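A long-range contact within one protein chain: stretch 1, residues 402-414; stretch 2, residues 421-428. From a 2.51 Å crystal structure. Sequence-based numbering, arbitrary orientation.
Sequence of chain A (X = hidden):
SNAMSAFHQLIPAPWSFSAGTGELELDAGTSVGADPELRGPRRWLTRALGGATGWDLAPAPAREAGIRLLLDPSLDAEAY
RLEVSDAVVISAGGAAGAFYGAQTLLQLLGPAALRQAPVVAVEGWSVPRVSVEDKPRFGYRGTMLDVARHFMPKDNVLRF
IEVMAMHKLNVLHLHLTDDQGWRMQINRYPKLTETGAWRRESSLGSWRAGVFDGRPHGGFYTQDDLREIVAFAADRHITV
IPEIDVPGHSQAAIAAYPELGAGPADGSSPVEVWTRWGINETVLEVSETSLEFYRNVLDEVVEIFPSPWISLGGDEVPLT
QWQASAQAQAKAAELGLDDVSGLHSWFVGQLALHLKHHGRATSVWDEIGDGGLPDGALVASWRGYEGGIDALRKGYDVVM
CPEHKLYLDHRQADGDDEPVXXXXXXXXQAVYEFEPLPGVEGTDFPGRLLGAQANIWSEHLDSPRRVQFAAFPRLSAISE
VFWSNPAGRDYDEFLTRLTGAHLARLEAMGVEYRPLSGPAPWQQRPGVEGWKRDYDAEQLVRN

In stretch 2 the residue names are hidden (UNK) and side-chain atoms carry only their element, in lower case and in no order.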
# COMPACT_ATOMS: atom_id res chain seq x y z
N PRO A 402 15.11 -11.94 21.89
CA PRO A 402 16.00 -11.16 22.76
C PRO A 402 16.03 -9.69 22.34
O PRO A 402 16.18 -9.41 21.16
CB PRO A 402 17.37 -11.80 22.54
CG PRO A 402 17.10 -13.14 21.94
CD PRO A 402 15.82 -13.01 21.17
N GLU A 403 15.90 -8.78 23.30
CA GLU A 403 15.93 -7.35 23.04
C GLU A 403 17.26 -6.89 22.45
O GLU A 403 17.31 -5.89 21.76
CB GLU A 403 15.64 -6.57 24.32
CG GLU A 403 15.69 -5.04 24.15
CD GLU A 403 15.71 -4.28 25.48
OE1 GLU A 403 15.90 -4.92 26.55
OE2 GLU A 403 15.56 -3.04 25.45
N HIS A 404 18.34 -7.59 22.75
CA HIS A 404 19.65 -7.14 22.27
C HIS A 404 20.07 -7.82 20.97
O HIS A 404 21.19 -7.64 20.50
CB HIS A 404 20.72 -7.27 23.35
CG HIS A 404 20.86 -8.64 23.91
ND1 HIS A 404 19.90 -9.22 24.71
CD2 HIS A 404 21.86 -9.55 23.80
CE1 HIS A 404 20.30 -10.43 25.06
NE2 HIS A 404 21.49 -10.66 24.53
N LYS A 405 19.16 -8.61 20.41
CA LYS A 405 19.41 -9.34 19.16
C LYS A 405 18.37 -9.02 18.09
O LYS A 405 18.70 -8.58 17.00
CB LYS A 405 19.43 -10.85 19.42
CG LYS A 405 20.53 -11.33 20.34
CD LYS A 405 21.90 -10.92 19.83
CE LYS A 405 23.00 -11.59 20.62
NZ LYS A 405 22.81 -11.41 22.08
N LEU A 406 17.13 -9.36 18.40
CA LEU A 406 16.00 -9.37 17.47
C LEU A 406 15.07 -8.14 17.41
O LEU A 406 13.96 -8.26 16.89
CB LEU A 406 15.21 -10.67 17.61
CG LEU A 406 16.06 -11.90 17.27
CD1 LEU A 406 15.19 -13.13 17.15
CD2 LEU A 406 16.82 -11.67 15.99
N TYR A 407 15.43 -7.04 18.07
CA TYR A 407 14.58 -5.84 18.01
C TYR A 407 14.98 -4.94 16.83
O TYR A 407 16.07 -4.37 16.80
CB TYR A 407 14.61 -5.05 19.33
CG TYR A 407 13.71 -5.64 20.41
CD1 TYR A 407 13.28 -6.96 20.35
CD2 TYR A 407 13.26 -4.86 21.47
CE1 TYR A 407 12.46 -7.49 21.32
CE2 TYR A 407 12.43 -5.39 22.45
CZ TYR A 407 12.03 -6.71 22.37
OH TYR A 407 11.21 -7.25 23.33
N LEU A 408 14.06 -4.81 15.88
CA LEU A 408 14.38 -4.18 14.60
C LEU A 408 14.15 -2.67 14.57
O LEU A 408 14.49 -2.01 13.59
CB LEU A 408 13.60 -4.86 13.46
CG LEU A 408 13.86 -6.35 13.27
CD1 LEU A 408 13.01 -6.93 12.13
CD2 LEU A 408 15.34 -6.61 13.03
N ASP A 409 13.57 -2.12 15.63
CA ASP A 409 13.52 -0.68 15.78
C ASP A 409 14.91 -0.14 16.14
O ASP A 409 15.16 1.06 16.07
CB ASP A 409 12.46 -0.25 16.81
CG ASP A 409 12.63 -0.94 18.17
OD1 ASP A 409 12.54 -0.23 19.21
OD2 ASP A 409 12.83 -2.18 18.23
N HIS A 410 15.84 -1.04 16.48
CA HIS A 410 17.18 -0.61 16.87
C HIS A 410 18.06 -0.31 15.68
O HIS A 410 18.01 -1.01 14.67
CB HIS A 410 17.88 -1.66 17.75
CG HIS A 410 17.28 -1.83 19.10
ND1 HIS A 410 17.91 -2.52 20.12
CD2 HIS A 410 16.08 -1.42 19.60
CE1 HIS A 410 17.13 -2.53 21.18
NE2 HIS A 410 16.02 -1.87 20.90
N ARG A 411 18.90 0.71 15.84
CA ARG A 411 19.79 1.21 14.80
C ARG A 411 20.66 0.13 14.17
O ARG A 411 21.16 -0.76 14.86
CB ARG A 411 20.67 2.30 15.39
CG ARG A 411 21.66 1.82 16.42
CD ARG A 411 21.76 2.85 17.52
NE ARG A 411 22.57 2.39 18.64
CZ ARG A 411 23.76 2.89 18.95
NH1 ARG A 411 24.29 3.85 18.20
NH2 ARG A 411 24.42 2.43 20.00
N GLN A 412 20.85 0.22 12.86
CA GLN A 412 21.53 -0.81 12.08
C GLN A 412 23.02 -0.58 11.94
O GLN A 412 23.74 -1.39 11.37
CB GLN A 412 20.89 -0.92 10.69
CG GLN A 412 19.39 -1.10 10.81
CD GLN A 412 18.70 -1.40 9.50
OE1 GLN A 412 19.16 -2.22 8.71
NE2 GLN A 412 17.56 -0.74 9.28
N ALA A 413 23.49 0.55 12.46
CA ALA A 413 24.92 0.83 12.44
C ALA A 413 25.27 1.84 13.52
O ALA A 413 24.40 2.56 14.00
CB ALA A 413 25.33 1.34 11.06
N ASP A 414 26.54 1.91 13.89
CA ASP A 414 26.97 2.95 14.82
C ASP A 414 26.99 4.30 14.11
O ASP A 414 27.10 4.38 12.89
CB ASP A 414 28.36 2.63 15.37
CG ASP A 414 29.44 2.72 14.32
OD1 ASP A 414 30.60 2.99 14.68
OD2 ASP A 414 29.13 2.51 13.13
N UNK A 421 18.40 7.22 15.86
CA UNK A 421 19.09 6.06 16.42
C UNK A 421 18.70 5.76 17.87
O UNK A 421 18.81 6.63 18.74
c UNK A 421 19.30 8.38 15.72
c UNK A 421 20.53 7.94 16.46
c UNK A 421 20.56 6.46 16.34
N UNK A 422 18.34 4.51 18.13
CA UNK A 422 17.91 4.08 19.45
C UNK A 422 18.30 2.62 19.64
O UNK A 422 18.47 1.88 18.68
c UNK A 422 16.38 4.21 19.65
c UNK A 422 15.94 5.67 19.69
c UNK A 422 15.60 3.42 18.60
N UNK A 423 18.45 2.22 20.90
CA UNK A 423 18.78 0.85 21.20
C UNK A 423 20.22 0.55 20.88
O UNK A 423 21.03 1.45 20.68
N UNK A 424 20.54 -0.74 20.86
CA UNK A 424 21.88 -1.23 20.57
C UNK A 424 22.14 -1.24 19.07
O UNK A 424 21.20 -1.29 18.27
c UNK A 424 22.12 -2.15 23.58
c UNK A 424 19.94 -3.76 24.05
c UNK A 424 21.64 -2.30 24.86
c UNK A 424 22.06 -2.64 21.13
c UNK A 424 20.43 -3.61 22.77
c UNK A 424 20.55 -3.10 25.10
c UNK A 424 21.53 -2.81 22.52
N UNK A 425 23.41 -1.20 18.67
CA UNK A 425 23.70 -1.40 17.27
C UNK A 425 23.39 -2.85 16.97
O UNK A 425 24.00 -3.74 17.54
c UNK A 425 25.61 0.27 17.26
c UNK A 425 25.48 -1.51 15.47
c UNK A 425 25.19 -1.17 16.94
N UNK A 426 22.47 -3.08 16.03
CA UNK A 426 22.14 -4.44 15.65
C UNK A 426 22.27 -4.53 14.14
O UNK A 426 21.42 -4.03 13.39
c UNK A 426 20.34 -6.21 15.72
o UNK A 426 20.42 -4.39 17.37
c UNK A 426 20.67 -4.74 16.00
N UNK A 427 23.28 -5.26 13.68
CA UNK A 427 23.63 -5.15 12.28
C UNK A 427 23.12 -6.35 11.51
O UNK A 427 22.61 -7.31 12.09
c UNK A 427 25.74 -3.95 12.94
c UNK A 427 25.16 -5.08 12.10
o UNK A 427 25.75 -6.32 12.52
N UNK A 428 23.31 -6.31 10.19
CA UNK A 428 22.88 -7.39 9.33
C UNK A 428 23.63 -8.68 9.68
O UNK A 428 23.04 -9.75 9.74
c UNK A 428 21.11 -8.31 7.04
c UNK A 428 23.10 -7.03 7.87
c UNK A 428 22.62 -8.09 6.89
c UNK A 428 22.97 -7.68 5.49
O HOH W 1 18.08 -5.80 19.09
O HOH W 2 22.18 -5.87 18.75
O HOH W 3 17.12 3.13 15.70
O HOH W 4 23.74 -3.46 9.12

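At position 421 three side-chain carbons close a ring onto the backbone N, which identifies proline. Pro421 lies beside the aliphatic part of Arg411, with CB 4.0 Å from Arg411 CD.

Position 422 carries three carbons, one bonded to CA and bearing the other two. One of these branch carbons lies 3.5 Å from Asp409 O. A fork at the first carbon with no heteroatom is valine. The backbone of Val422 does more than its side chain, which leaves CA pointing away from stretch 1: its O accepts a hydrogen bond from Arg411 N (3.1 Å), and its N donates to water 3, which in turn donates to Asp409 O.

Position 423 has no side-chain atoms and is glycine. Its CA sits over one face of the His410 ring, 3.6 Å from the ring centroid and almost on the ring normal. A CB here would fall 2.3 Å from His410 CG, a clash, and the positive phi of 74° also favours glycine. The carbonyl is used as well, Gly423 O accepting from Arg411 NE at 2.7 Å.

Position 424 shows one carbon followed by a six-carbon ring without a hydroxyl oxygen: phenylalanine. Although CA-to-CB points away, the ring returns to stretch 1, bringing Phe424 CD2 to 3.6 Å from His404 CA, with Glu403 O near the plane at the ring edge. It meets the His410 ring obliquely, the planes inclined at 69°.

Position 425 again has one carbon carrying two more, and is valine. Val425 CG2 packs over one face of the Arg411 guanidinium, 3.6 Å from CZ of that residue, while CG1 lies 3.9 Å from Ala413 CA.

At position 426 the first carbon carries one oxygen and one carbon, the pattern of threonine. Thr426 CG2 approaches Lys405 O at 3.2 Å, and OG1 is hydrogen-bonded to waters 1 and 2, which reach Glu403 O and His404 O.

Position 427 has the same branching, one oxygen and one carbon, and is also threonine. Thr427 CG2 lies 3.6 Å from Gln412 O, while OG1 caps the following helix.

Position 428 has four carbons forked at the second, hence leucine; Leu428 reaches stretch 1 through water 4, which links its N to Gln412 O.

Arg411 anchors the contact. Its N and NE donate to successive carbonyls, and its O accepts from Thr426 N at 2.9 Å, nearly linearly. Around this polar framework, close packing at Gly423 and Phe424 and bridging waters complete the fit.

Stretch 2 421-428: PVGFVTTL
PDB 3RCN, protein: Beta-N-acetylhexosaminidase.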